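Local coordinates for protein zinc chaperone AztD (Citrobacter koseri, PDB 6CMK) that acts as a periplasmic zinc chaperone, binding zinc and handing one zinc ion directly to the solute-binding protein AztC of the AztABCD transport system, at residues B[115-119]-B[152-157]; B[129-134]-B[146-152]; B[86-90]-B[120-124]. All blocks are in the same frame, centred on the assembly; numbering follows the deposited sequence.

Interaction 1 of 3, residues B[115-119]-B[152-157]; sequences LPLEL and VLKGQK
Pro116 lies nearest Gly155 and Leu117 nearest Lys157, with CA atoms 6.3 Å apart in the Pro116–Gly155 pair, as the start of the strand passes the C-terminal end of helix 149-153 and the loop behind it. No backbone group bonds directly to the other segment's backbone; instead a water donates to Val152 O at 2.8 Å and weakly accepts from Leu117 N. Gly155, with positive phi (83°), closes the helix in a Schellman motif, and its CA rests against Pro116 CG. Leu117 does most of the packing. With CG anti to its own backbone N (chi1 175°), its CD2 lands between the two methyls of Val152, 3.3 Å from both CG1 and CG2, tighter than usual van der Waals contact. Its other methyl, CD1, presses on Lys157 CG at 3.4 Å. Leu115 CD1 adds a looser touch on Val152 CG1 at 4.1 Å. Lys157 runs fully extended past Leu117, crossing it at about a right angle, and that length brings NZ to Glu118 O at 2.8 Å, with a C=O...N angle of 163°. The lysine therefore grips main chain; the Glu118 carboxylate atom OE1 stays 7.0 Å from NZ. This is packing between neighbouring blades of the beta propeller: strand 113-120 of one blade lies against the short helix and loop that lead out of strand 143-148 in the next.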
loop_
_atom_site.group_PDB
_atom_site.type_symbol
_atom_site.label_atom_id
_atom_site.label_comp_id
_atom_site.label_asym_id
_atom_site.label_seq_id
_atom_site.Cartn_x
_atom_site.Cartn_y
_atom_site.Cartn_z
ATOM N N LEU B 115 7.211 -20.718 -12.155
ATOM C CA LEU B 115 8.286 -19.946 -12.745
ATOM C C LEU B 115 9.544 -20.790 -12.845
ATOM O O LEU B 115 9.676 -21.821 -12.173
ATOM C CB LEU B 115 8.551 -18.699 -11.915
ATOM C CG LEU B 115 7.474 -17.620 -12.026
ATOM C CD1 LEU B 115 7.654 -16.589 -10.931
ATOM C CD2 LEU B 115 7.474 -16.958 -13.404
ATOM N N PRO B 116 10.484 -20.394 -13.711
ATOM C CA PRO B 116 11.733 -21.162 -13.826
ATOM C C PRO B 116 12.653 -21.009 -12.628
ATOM O O PRO B 116 13.537 -21.857 -12.444
ATOM C CB PRO B 116 12.378 -20.602 -15.103
ATOM C CG PRO B 116 11.805 -19.231 -15.247
ATOM C CD PRO B 116 10.399 -19.317 -14.716
ATOM N N LEU B 117 12.484 -19.963 -11.820
ATOM C CA LEU B 117 13.363 -19.760 -10.678
ATOM C C LEU B 117 13.221 -20.900 -9.683
ATOM O O LEU B 117 12.130 -21.142 -9.150
ATOM C CB LEU B 117 13.066 -18.435 -9.979
ATOM C CG LEU B 117 13.894 -18.239 -8.697
ATOM C CD1 LEU B 117 15.335 -17.960 -9.052
ATOM C CD2 LEU B 117 13.372 -17.103 -7.867
ATOM N N GLU B 118 14.339 -21.565 -9.415
ATOM C CA GLU B 118 14.474 -22.491 -8.301
ATOM C C GLU B 118 15.684 -22.076 -7.482
ATOM O O GLU B 118 16.708 -21.671 -8.038
ATOM C CB GLU B 118 14.666 -23.932 -8.762
ATOM C CG GLU B 118 13.485 -24.564 -9.455
ATOM C CD GLU B 118 13.734 -26.034 -9.742
ATOM O OE1 GLU B 118 14.896 -26.473 -9.608
ATOM O OE2 GLU B 118 12.774 -26.749 -10.089
ATOM N N LEU B 119 15.562 -22.183 -6.167
ATOM C CA LEU B 119 16.679 -22.009 -5.251
ATOM C C LEU B 119 17.042 -23.374 -4.695
ATOM O O LEU B 119 16.183 -24.059 -4.134
ATOM C CB LEU B 119 16.317 -21.064 -4.104
ATOM C CG LEU B 119 15.625 -19.761 -4.500
ATOM C CD1 LEU B 119 15.253 -18.972 -3.259
ATOM C CD2 LEU B 119 16.535 -18.959 -5.417
ATOM N N VAL B 152 12.777 -12.126 -10.381
ATOM C CA VAL B 152 12.161 -13.448 -10.421
ATOM C C VAL B 152 10.995 -13.467 -11.404
ATOM O O VAL B 152 10.855 -14.388 -12.216
ATOM C CB VAL B 152 11.710 -13.859 -9.010
ATOM C CG1 VAL B 152 10.972 -15.201 -9.036
ATOM C CG2 VAL B 152 12.909 -13.884 -8.083
ATOM N N LEU B 153 10.128 -12.457 -11.332
ATOM C CA LEU B 153 8.949 -12.440 -12.194
ATOM C C LEU B 153 9.316 -12.316 -13.663
ATOM O O LEU B 153 8.559 -12.788 -14.522
ATOM C CB LEU B 153 8.019 -11.293 -11.796
ATOM C CG LEU B 153 7.184 -11.574 -10.558
ATOM C CD1 LEU B 153 6.621 -10.270 -10.009
ATOM C CD2 LEU B 153 6.090 -12.567 -10.922
ATOM N N LYS B 154 10.446 -11.672 -13.980
ATOM C CA LYS B 154 10.924 -11.612 -15.352
ATOM C C LYS B 154 11.583 -12.906 -15.803
ATOM O O LYS B 154 11.960 -13.009 -16.974
ATOM C CB LYS B 154 11.946 -10.487 -15.534
ATOM C CG LYS B 154 11.522 -9.076 -15.181
ATOM C CD LYS B 154 12.689 -8.157 -15.519
ATOM C CE LYS B 154 12.725 -6.876 -14.712
ATOM N NZ LYS B 154 14.053 -6.216 -14.888
ATOM N N GLY B 155 11.750 -13.875 -14.908
ATOM C CA GLY B 155 12.478 -15.080 -15.240
ATOM C C GLY B 155 13.978 -14.956 -15.129
ATOM O O GLY B 155 14.703 -15.730 -15.773
ATOM N N GLN B 156 14.475 -14.004 -14.345
ATOM C CA GLN B 156 15.904 -13.899 -14.076
ATOM C C GLN B 156 16.224 -14.479 -12.704
ATOM O O GLN B 156 15.456 -14.320 -11.751
ATOM C CB GLN B 156 16.373 -12.449 -14.154
ATOM C CG GLN B 156 16.248 -11.874 -15.547
ATOM C CD GLN B 156 16.835 -10.486 -15.669
ATOM O OE1 GLN B 156 17.719 -10.096 -14.901
ATOM N NE2 GLN B 156 16.346 -9.729 -16.648
ATOM N N LYS B 157 17.342 -15.191 -12.618
ATOM C CA LYS B 157 17.858 -15.688 -11.346
ATOM C C LYS B 157 19.159 -14.944 -11.069
ATOM O O LYS B 157 20.203 -15.266 -11.644
ATOM C CB LYS B 157 18.085 -17.196 -11.382
ATOM C CG LYS B 157 18.607 -17.730 -10.058
ATOM C CD LYS B 157 18.758 -19.230 -10.058
ATOM C CE LYS B 157 19.256 -19.714 -8.714
ATOM N NZ LYS B 157 19.360 -21.192 -8.678
HETATM O O HOH W 1 11.696 -17.064 -12.687
#

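Interaction 2 of 3, residues B[129-134]-B[146-152]; sequences ERQGKI and ILGESAV
Three backbone hydrogen bonds join Gly132 and Ile134 to Leu147 and Glu149. Glu149 N gives to Gly132 O at 2.8 Å, in the carbonyl plane; Ile134 and Leu147 exchange a pair, Ile134 N to Leu147 O at 2.9 Å and Leu147 N to Ile134 O at 3.0 Å. The carboxylates of Glu129 and Glu149 approach to 4.4 Å (OE2 to OE1), and a water donating to both oxygens probably eases their repulsion. Glu129 OE2 also accepts Gly132 N on its anti side, which steadies the turn, while OE1 takes Glu74 N. Glu149 OE2 is held by Ser73 and Thr78. Beyond the bonds, CA-H groups of Gly148 and Ile146 lean on Gly132 O and Ile134 O. Ile134 fills the apolar side: CG2 meets Leu147 CD2 at 3.8 Å, and CD1 reaches the first turn of the helix, 3.7 Å from Glu149 N and 4.3 Å from Val152 CG2. The whole is propeller-blade architecture: a type I' turn from Arg130 to Lys133 feeds strand 133-138, which pairs antiparallel with strand 143-148, and Gly148 ends that strand as the N-cap of the helix.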
loop_
_atom_site.group_PDB
_atom_site.type_symbol
_atom_site.label_atom_id
_atom_site.label_comp_id
_atom_site.label_asym_id
_atom_site.label_seq_id
_atom_site.Cartn_x
_atom_site.Cartn_y
_atom_site.Cartn_z
ATOM N N GLU B 129 10.501 -12.310 2.893
ATOM C CA GLU B 129 10.428 -11.342 1.810
ATOM C C GLU B 129 9.845 -10.045 2.344
ATOM O O GLU B 129 8.937 -10.057 3.185
ATOM C CB GLU B 129 9.591 -11.871 0.647
ATOM C CG GLU B 129 9.501 -10.937 -0.551
ATOM C CD GLU B 129 8.392 -9.910 -0.425
ATOM O OE1 GLU B 129 7.445 -10.142 0.361
ATOM O OE2 GLU B 129 8.453 -8.888 -1.143
ATOM N N ARG B 130 10.397 -8.923 1.891
ATOM C CA ARG B 130 9.807 -7.631 2.211
ATOM C C ARG B 130 10.199 -6.631 1.139
ATOM O O ARG B 130 11.359 -6.569 0.731
ATOM C CB ARG B 130 10.238 -7.134 3.601
ATOM C CG ARG B 130 11.731 -7.241 3.901
ATOM C CD ARG B 130 12.035 -6.843 5.349
ATOM N NE ARG B 130 11.602 -5.475 5.635
ATOM C CZ ARG B 130 12.261 -4.377 5.269
ATOM N NH1 ARG B 130 13.392 -4.475 4.609
ATOM N NH2 ARG B 130 11.780 -3.181 5.559
ATOM N N GLN B 131 9.212 -5.867 0.663
ATOM C CA GLN B 131 9.444 -4.812 -0.330
ATOM C C GLN B 131 10.098 -5.349 -1.603
ATOM O O GLN B 131 10.785 -4.615 -2.323
ATOM C CB GLN B 131 10.276 -3.684 0.272
ATOM C CG GLN B 131 9.673 -3.140 1.550
ATOM C CD GLN B 131 10.517 -2.066 2.186
ATOM O OE1 GLN B 131 11.752 -2.104 2.141
ATOM N NE2 GLN B 131 9.854 -1.102 2.796
ATOM N N GLY B 132 9.850 -6.618 -1.913
ATOM C CA GLY B 132 10.426 -7.254 -3.072
ATOM C C GLY B 132 11.770 -7.894 -2.818
ATOM O O GLY B 132 12.253 -8.643 -3.676
ATOM N N LYS B 133 12.396 -7.606 -1.682
ATOM C CA LYS B 133 13.665 -8.236 -1.330
ATOM C C LYS B 133 13.385 -9.588 -0.698
ATOM O O LYS B 133 12.503 -9.705 0.156
ATOM C CB LYS B 133 14.448 -7.366 -0.351
ATOM C CG LYS B 133 14.752 -5.950 -0.846
ATOM C CD LYS B 133 15.505 -5.165 0.214
ATOM C CE LYS B 133 14.550 -4.516 1.223
ATOM N NZ LYS B 133 13.942 -3.272 0.657
ATOM N N ILE B 134 14.156 -10.607 -1.095
ATOM C CA ILE B 134 13.917 -11.990 -0.671
ATOM C C ILE B 134 15.178 -12.522 -0.012
ATOM O O ILE B 134 16.275 -12.358 -0.547
ATOM C CB ILE B 134 13.534 -12.899 -1.865
ATOM C CG1 ILE B 134 12.199 -12.484 -2.486
ATOM C CG2 ILE B 134 13.506 -14.381 -1.460
ATOM C CD1 ILE B 134 12.088 -12.887 -3.939
ATOM N N ILE B 146 20.043 -14.309 -1.303
ATOM C CA ILE B 146 19.285 -13.064 -1.382
ATOM C C ILE B 146 19.014 -12.757 -2.849
ATOM O O ILE B 146 19.899 -12.886 -3.700
ATOM C CB ILE B 146 20.030 -11.905 -0.685
ATOM C CG1 ILE B 146 19.918 -12.031 0.840
ATOM C CG2 ILE B 146 19.440 -10.552 -1.064
ATOM C CD1 ILE B 146 20.798 -13.091 1.452
ATOM N N LEU B 147 17.786 -12.343 -3.142
ATOM C CA LEU B 147 17.379 -12.061 -4.508
ATOM C C LEU B 147 16.220 -11.076 -4.459
ATOM O O LEU B 147 15.885 -10.539 -3.401
ATOM C CB LEU B 147 17.012 -13.342 -5.249
ATOM C CG LEU B 147 15.955 -14.234 -4.606
ATOM C CD1 LEU B 147 15.250 -14.972 -5.707
ATOM C CD2 LEU B 147 16.572 -15.220 -3.613
ATOM N N GLY B 148 15.635 -10.813 -5.625
ATOM C CA GLY B 148 14.574 -9.832 -5.734
ATOM C C GLY B 148 13.416 -10.342 -6.565
ATOM O O GLY B 148 13.600 -11.059 -7.541
ATOM N N GLU B 149 12.209 -9.923 -6.168
ATOM C CA GLU B 149 10.974 -10.389 -6.797
ATOM C C GLU B 149 10.822 -9.890 -8.228
ATOM O O GLU B 149 10.293 -10.609 -9.084
ATOM C CB GLU B 149 9.756 -9.937 -5.980
ATOM C CG GLU B 149 8.433 -10.436 -6.570
ATOM C CD GLU B 149 7.202 -10.027 -5.771
ATOM O OE1 GLU B 149 7.127 -8.855 -5.353
ATOM O OE2 GLU B 149 6.297 -10.879 -5.581
ATOM N N SER B 150 11.228 -8.650 -8.504
ATOM C CA SER B 150 11.072 -8.123 -9.854
ATOM C C SER B 150 11.864 -8.959 -10.849
ATOM O O SER B 150 11.354 -9.329 -11.915
ATOM C CB SER B 150 11.500 -6.657 -9.897
ATOM O OG SER B 150 11.497 -6.166 -11.228
ATOM N N ALA B 151 13.101 -9.304 -10.494
ATOM C CA ALA B 151 13.901 -10.184 -11.341
ATOM C C ALA B 151 13.250 -11.554 -11.488
ATOM O O ALA B 151 13.154 -12.094 -12.597
ATOM C CB ALA B 151 15.306 -10.316 -10.758
ATOM N N VAL B 152 12.777 -12.126 -10.381
ATOM C CA VAL B 152 12.161 -13.448 -10.421
ATOM C C VAL B 152 10.995 -13.467 -11.404
ATOM O O VAL B 152 10.855 -14.388 -12.216
ATOM C CB VAL B 152 11.710 -13.859 -9.010
ATOM C CG1 VAL B 152 10.972 -15.201 -9.036
ATOM C CG2 VAL B 152 12.909 -13.884 -8.083
HETATM O O HOH W 2 6.586 -7.999 -2.768
#

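Interaction 3 of 3, residues B[86-90]-B[120-124]; sequences AGVVS and TGKKP
Gly87 and Gly121 share the hydrogen bond that joins these segments: Gly121 N gives to Gly87 O at 3.1 Å with an N-H...O angle of 167°. The hydrogen points straight at the oxygen, yet the donor stands 45° out of the carbonyl plane and so is not on a lone pair. The same oxygen takes a CA-H...O contact from Thr120 CA at 3.4 Å. Gly121 O also comes close to Gly87 O, but as a second acceptor it forms no bond and should, if anything, repel. Next along, Val88 and Thr120 form an antiparallel non-hydrogen-bonded pair, and their side chains share one face of the sheet.

Van der Waals contacts come mainly from Pro124, whose ring lies along residues 87 to 89, CD, CG and CB each nearest a different residue. CD sits on Gly87 CA at 3.8 Å, CG rests on a carbonyl oxygen, Val88 O, at 3.7 Å, and CB makes the apolar contact, with Val89 CG2 at 3.6 Å. That valine methyl reaches the ring because it stands beside the backbone N of Val89, CG1 being the branch anti to N (chi1 -176°). On the Thr120 face the touch is slighter, Val88 CG2 to Thr120 CG2 at 4.1 Å. Ile82, Gln136 and Phe138 also pack on Pro124, whose side chain lies about 11 Å from a bound zinc, so the contact is near that site without being part of it.

The remaining features are of the main chain. Gly87, with positive phi, and Val88 both face Gln83 in a G1 beta bulge, while Thr120 O and Lys122 N are taken up by Gln145 and Glu141, side chains of the following blade. With one main-chain hydrogen bond, a CA-H...O contact and van der Waals packing, the joint between these two segments uses no charged group, so it should depend little on ionisation.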
loop_
_atom_site.group_PDB
_atom_site.type_symbol
_atom_site.label_atom_id
_atom_site.label_comp_id
_atom_site.label_asym_id
_atom_site.label_seq_id
_atom_site.Cartn_x
_atom_site.Cartn_y
_atom_site.Cartn_z
ATOM N N ALA B 86 13.622 -31.913 -0.043
ATOM C CA ALA B 86 14.015 -32.054 -1.436
ATOM C C ALA B 86 15.162 -31.134 -1.830
ATOM O O ALA B 86 15.670 -31.259 -2.948
ATOM C CB ALA B 86 12.811 -31.788 -2.344
ATOM N N GLY B 87 15.571 -30.219 -0.952
ATOM C CA GLY B 87 16.696 -29.345 -1.236
ATOM C C GLY B 87 16.416 -28.252 -2.243
ATOM O O GLY B 87 17.335 -27.814 -2.944
ATOM N N VAL B 88 15.175 -27.780 -2.332
ATOM C CA VAL B 88 14.813 -26.840 -3.385
ATOM C C VAL B 88 13.702 -25.934 -2.889
ATOM O O VAL B 88 12.892 -26.319 -2.043
ATOM C CB VAL B 88 14.374 -27.581 -4.669
ATOM C CG1 VAL B 88 13.084 -28.354 -4.422
ATOM C CG2 VAL B 88 14.223 -26.615 -5.834
ATOM N N VAL B 89 13.665 -24.727 -3.436
ATOM C CA VAL B 89 12.537 -23.818 -3.281
ATOM C C VAL B 89 12.031 -23.519 -4.684
ATOM O O VAL B 89 12.806 -23.091 -5.548
ATOM C CB VAL B 89 12.928 -22.526 -2.544
ATOM C CG1 VAL B 89 11.704 -21.652 -2.305
ATOM C CG2 VAL B 89 13.633 -22.851 -1.234
ATOM N N SER B 90 10.751 -23.784 -4.921
ATOM C CA SER B 90 10.111 -23.500 -6.196
ATOM C C SER B 90 9.359 -22.188 -6.087
ATOM O O SER B 90 9.020 -21.735 -4.994
ATOM C CB SER B 90 9.136 -24.608 -6.601
ATOM O OG SER B 90 9.797 -25.843 -6.759
ATOM N N THR B 120 18.308 -23.759 -4.824
ATOM C CA THR B 120 18.736 -25.078 -4.387
ATOM C C THR B 120 19.803 -24.981 -3.312
ATOM O O THR B 120 20.646 -24.076 -3.320
ATOM C CB THR B 120 19.255 -25.910 -5.558
ATOM O OG1 THR B 120 20.415 -25.283 -6.114
ATOM C CG2 THR B 120 18.178 -26.026 -6.621
ATOM N N GLY B 121 19.722 -25.906 -2.372
ATOM C CA GLY B 121 20.681 -26.016 -1.296
ATOM C C GLY B 121 20.141 -26.978 -0.271
ATOM O O GLY B 121 18.968 -27.366 -0.296
ATOM N N LYS B 122 21.017 -27.365 0.647
ATOM C CA LYS B 122 20.656 -28.371 1.635
ATOM C C LYS B 122 19.706 -27.798 2.681
ATOM O O LYS B 122 20.016 -26.801 3.338
ATOM C CB LYS B 122 21.918 -28.923 2.294
ATOM C CG LYS B 122 22.728 -29.810 1.348
ATOM C CD LYS B 122 24.177 -30.017 1.795
ATOM C CE LYS B 122 25.135 -29.056 1.086
ATOM N NZ LYS B 122 26.508 -29.609 0.901
ATOM N N LYS B 123 18.543 -28.442 2.827
ATOM C CA LYS B 123 17.543 -28.148 3.856
ATOM C C LYS B 123 17.090 -26.688 3.858
ATOM O O LYS B 123 17.291 -25.974 4.852
ATOM C CB LYS B 123 18.085 -28.524 5.241
ATOM C CG LYS B 123 18.044 -30.022 5.522
ATOM C CD LYS B 123 18.618 -30.367 6.893
ATOM C CE LYS B 123 20.026 -30.935 6.791
ATOM N NZ LYS B 123 20.064 -32.232 6.056
ATOM N N PRO B 124 16.457 -26.205 2.792
ATOM C CA PRO B 124 15.912 -24.845 2.845
ATOM C C PRO B 124 14.979 -24.705 4.037
ATOM O O PRO B 124 14.199 -25.609 4.351
ATOM C CB PRO B 124 15.182 -24.692 1.507
ATOM C CG PRO B 124 14.930 -26.069 1.036
ATOM C CD PRO B 124 16.096 -26.889 1.540
#

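How the interactions relate
From the N terminus, residues 86-90 come first, and interaction 3 closes a loop when the chain reaches 120-124. Before that, the chain has passed through 115-119, whose partner comes much later, so interactions 1 and 3 cross. Interaction 2 opens at 129-134, after interaction 3 has closed, and completes its short loop at 146-152; interaction 1 closes the longer one around it at 152-157. Interactions 1 and 2 share Val152 and helix 149-153, and Leu147 of interaction 2 packs on Leu117 and Leu119 of interaction 1. Interactions 1 and 3 tie the blade holding strands 88-100 and 113-120 to the next one, while interaction 2 holds that next blade together.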